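Local coordinates for protein arylesterase (Sulfolobus solfataricus, PDB 5L2P) that hydrolyses aromatic esters, p-nitrophenyl fatty acid esters and organophosphates such as paraoxon, as a serine esterase of the GDXG lipolytic family, at residues A[18-23]-A[28-33]. Residues are numbered along the deposited sequence; the frame is centred on the assembly and turned at random.
Sequences NIIDFT and QEIRQK
The loop 18-23, leaving helix 5-17, passes the helical turns 28-33 with the CA atoms of I20 and I30, the closest pair, 6.1 Å apart and no hydrogen bond across. The buried side chain of I30 points from the helix at the loop and touches it with every branch. Its CD1 lies over one face of the F22 ring, 4.0 Å from the ring centroid and 28° off the normal, a CH-pi contact shifted towards CD1 and CE1 of F22. The same methyl lies 3.8 Å from the carbonyl oxygen of D21. CG2 of I30 meets CG1 of I20 at 4.1 Å, the two side chains crossing at about a right angle. One helical turn on, CD of K33 runs past CG2 of I19 at 3.8 Å; with CG anti to the backbone N (chi1 -151°), the lysine lays its aliphatic carbons against that methyl before bending at chi3 and chi4. I19 also packs on V34 and L37, and the F22 ring meets that of Y212. I20 lies about 11 Å, side chain to side chain, from H281, the inferred catalytic histidine. At this surface the loop folds back on helix 27-39, consistent with the N-terminal cap of GDXG esterases over the alpha/beta-hydrolase core.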
ATOM      1  N   ASN A  18      17.234  19.924 -17.883  1.00 65.39           N
ATOM      2  CA  ASN A  18      17.145  21.103 -17.026  1.00 68.03           C
ATOM      3  C   ASN A  18      16.315  22.231 -17.655  1.00 71.64           C
ATOM      4  O   ASN A  18      16.805  23.332 -17.899  1.00 74.22           O
ATOM      5  CB  ASN A  18      18.538  21.616 -16.624  1.00 72.45           C
ATOM      6  CG  ASN A  18      18.478  22.566 -15.427  1.00 77.30           C
ATOM      7  OD1 ASN A  18      17.543  22.496 -14.603  1.00 83.15           O
ATOM      8  ND2 ASN A  18      19.460  23.444 -15.312  1.00 78.29           N
ATOM      9  N   ILE A  19      15.041  21.943 -17.906  1.00 72.06           N
ATOM     10  CA  ILE A  19      14.130  22.872 -18.563  1.00 74.67           C
ATOM     11  C   ILE A  19      13.655  23.917 -17.547  1.00 77.27           C
ATOM     12  O   ILE A  19      13.680  25.117 -17.840  1.00 82.40           O
ATOM     13  CB  ILE A  19      12.893  22.129 -19.125  1.00 74.02           C
ATOM     14  CG1 ILE A  19      13.285  21.118 -20.220  1.00 72.24           C
ATOM     15  CG2 ILE A  19      11.836  23.123 -19.606  1.00 78.00           C
ATOM     16  CD1 ILE A  19      12.202  20.076 -20.480  1.00 70.00           C
ATOM     17  N   ILE A  20      13.211  23.452 -16.367  1.00 74.63           N
ATOM     18  CA  ILE A  20      12.646  24.325 -15.346  1.00 77.90           C
ATOM     19  C   ILE A  20      13.735  24.831 -14.402  1.00 84.91           C
ATOM     20  O   ILE A  20      14.129  24.127 -13.482  1.00 84.67           O
ATOM     21  CB  ILE A  20      11.518  23.650 -14.530  1.00 74.53           C
ATOM     22  CG1 ILE A  20      10.404  23.162 -15.467  1.00 73.39           C
ATOM     23  CG2 ILE A  20      10.938  24.637 -13.528  1.00 76.88           C
ATOM     24  CD1 ILE A  20       9.265  22.418 -14.807  1.00 70.69           C
ATOM     25  N   ASP A  21      14.233  26.047 -14.645  1.00 86.08           N
ATOM     26  CA  ASP A  21      14.992  26.740 -13.625  1.00 90.26           C
ATOM     27  C   ASP A  21      14.908  28.221 -13.861  1.00 89.95           C
ATOM     28  O   ASP A  21      15.105  28.704 -14.971  1.00 86.09           O
ATOM     29  CB  ASP A  21      16.447  26.279 -13.554  1.00 95.37           C
ATOM     30  CG  ASP A  21      17.192  26.469 -14.857  1.00 99.35           C
ATOM     31  OD1 ASP A  21      16.536  26.332 -15.928  1.00103.06           O
ATOM     32  OD2 ASP A  21      18.423  26.722 -14.793  1.00 97.72           O
ATOM     33  N   PHE A  22      14.603  28.932 -12.784  1.00 90.78           N
ATOM     34  CA  PHE A  22      14.383  30.361 -12.823  1.00 90.35           C
ATOM     35  C   PHE A  22      15.701  31.158 -12.713  1.00 93.25           C
ATOM     36  O   PHE A  22      15.692  32.375 -12.824  1.00 89.00           O
ATOM     37  CB  PHE A  22      13.376  30.730 -11.736  1.00 89.86           C
ATOM     38  CG  PHE A  22      12.055  30.002 -11.860  1.00 89.66           C
ATOM     39  CD1 PHE A  22      11.040  30.499 -12.675  1.00 87.62           C
ATOM     40  CD2 PHE A  22      11.823  28.810 -11.160  1.00 90.73           C
ATOM     41  CE1 PHE A  22       9.816  29.832 -12.780  1.00 85.80           C
ATOM     42  CE2 PHE A  22      10.613  28.133 -11.271  1.00 87.19           C
ATOM     43  CZ  PHE A  22       9.600  28.649 -12.075  1.00 86.57           C
ATOM     44  N   THR A  23      16.827  30.463 -12.516  1.00 97.73           N
ATOM     45  CA  THR A  23      18.168  31.063 -12.612  1.00102.64           C
ATOM     46  C   THR A  23      18.485  31.559 -14.029  1.00105.37           C
ATOM     47  O   THR A  23      19.031  32.645 -14.206  1.00106.71           O
ATOM     48  CB  THR A  23      19.276  30.043 -12.248  1.00103.82           C
ATOM     49  OG1 THR A  23      18.941  29.382 -11.025  1.00106.95           O
ATOM     50  CG2 THR A  23      20.647  30.729 -12.115  1.00105.17           C
ATOM     51  N   GLN A  28       7.871  33.011 -18.795  1.00 76.15           N
ATOM     52  CA  GLN A  28       7.286  32.844 -20.123  1.00 77.48           C
ATOM     53  C   GLN A  28       8.063  31.861 -21.006  1.00 75.33           C
ATOM     54  O   GLN A  28       7.459  31.097 -21.765  1.00 72.87           O
ATOM     55  CB  GLN A  28       7.182  34.200 -20.811  1.00 82.38           C
ATOM     56  CG  GLN A  28       6.173  35.123 -20.143  1.00 87.29           C
ATOM     57  CD  GLN A  28       4.734  34.785 -20.506  1.00 89.18           C
ATOM     58  OE1 GLN A  28       4.456  33.794 -21.203  1.00 84.73           O
ATOM     59  NE2 GLN A  28       3.805  35.632 -20.054  1.00 92.68           N
ATOM     60  N   GLU A  29       9.390  31.888 -20.915  1.00 75.85           N
ATOM     61  CA  GLU A  29      10.209  30.943 -21.667  1.00 78.11           C
ATOM     62  C   GLU A  29      10.075  29.506 -21.137  1.00 72.90           C
ATOM     63  O   GLU A  29      10.094  28.568 -21.916  1.00 68.39           O
ATOM     64  CB  GLU A  29      11.672  31.373 -21.691  1.00 83.49           C
ATOM     65  CG  GLU A  29      11.871  32.750 -22.288  1.00 93.98           C
ATOM     66  CD  GLU A  29      11.262  32.892 -23.679  1.00100.93           C
ATOM     67  OE1 GLU A  29      11.630  32.088 -24.571  1.00103.39           O
ATOM     68  OE2 GLU A  29      10.406  33.791 -23.881  1.00106.40           O
ATOM     69  N   ILE A  30       9.916  29.353 -19.823  1.00 69.49           N
ATOM     70  CA  ILE A  30       9.653  28.036 -19.219  1.00 67.36           C
ATOM     71  C   ILE A  30       8.296  27.487 -19.664  1.00 65.31           C
ATOM     72  O   ILE A  30       8.181  26.310 -20.011  1.00 64.25           O
ATOM     73  CB  ILE A  30       9.755  28.070 -17.671  1.00 65.35           C
ATOM     74  CG1 ILE A  30      11.222  28.326 -17.271  1.00 64.59           C
ATOM     75  CG2 ILE A  30       9.273  26.755 -17.055  1.00 63.65           C
ATOM     76  CD1 ILE A  30      11.408  28.792 -15.855  1.00 64.82           C
ATOM     77  N   ARG A  31       7.291  28.356 -19.674  1.00 64.94           N
ATOM     78  CA  ARG A  31       5.959  27.997 -20.170  1.00 64.70           C
ATOM     79  C   ARG A  31       6.062  27.441 -21.590  1.00 66.05           C
ATOM     80  O   ARG A  31       5.583  26.353 -21.888  1.00 67.92           O
ATOM     81  CB  ARG A  31       5.015  29.210 -20.106  1.00 64.71           C
ATOM     82  CG  ARG A  31       3.651  29.002 -20.756  1.00 64.64           C
ATOM     83  CD  ARG A  31       2.780  30.259 -20.650  1.00 63.53           C
ATOM     84  NE  ARG A  31       2.058  30.376 -19.384  1.00 63.33           N
ATOM     85  CZ  ARG A  31       1.428  31.476 -18.975  1.00 63.82           C
ATOM     86  NH1 ARG A  31       1.466  32.576 -19.707  1.00 65.92           N
ATOM     87  NH2 ARG A  31       0.774  31.498 -17.820  1.00 63.57           N
ATOM     88  N   GLN A  32       6.714  28.194 -22.457  1.00 68.82           N
ATOM     89  CA  GLN A  32       6.888  27.809 -23.854  1.00 68.60           C
ATOM     90  C   GLN A  32       7.720  26.541 -23.997  1.00 65.69           C
ATOM     91  O   GLN A  32       7.378  25.680 -24.809  1.00 63.72           O
ATOM     92  CB  GLN A  32       7.540  28.971 -24.608  1.00 73.63           C
ATOM     93  CG  GLN A  32       7.850  28.720 -26.081  1.00 79.62           C
ATOM     94  CD  GLN A  32       8.335  29.970 -26.789  1.00 84.25           C
ATOM     95  OE1 GLN A  32       8.032  31.085 -26.367  1.00 86.95           O
ATOM     96  NE2 GLN A  32       9.085  29.790 -27.869  1.00 88.05           N
ATOM     97  N   LYS A  33       8.802  26.409 -23.234  1.00 64.21           N
ATOM     98  CA  LYS A  33       9.664  25.238 -23.375  1.00 67.87           C
ATOM     99  C   LYS A  33       8.948  23.938 -22.948  1.00 69.76           C
ATOM    100  O   LYS A  33       9.153  22.895 -23.566  1.00 70.99           O
ATOM    101  CB  LYS A  33      10.938  25.402 -22.566  1.00 71.30           C
ATOM    102  CG  LYS A  33      12.147  24.657 -23.130  1.00 74.59           C
ATOM    103  CD  LYS A  33      13.442  25.087 -22.424  1.00 80.61           C
ATOM    104  CE  LYS A  33      13.983  26.462 -22.854  1.00 81.61           C
ATOM    105  NZ  LYS A  33      14.846  26.376 -24.073  1.00 81.04           N
TER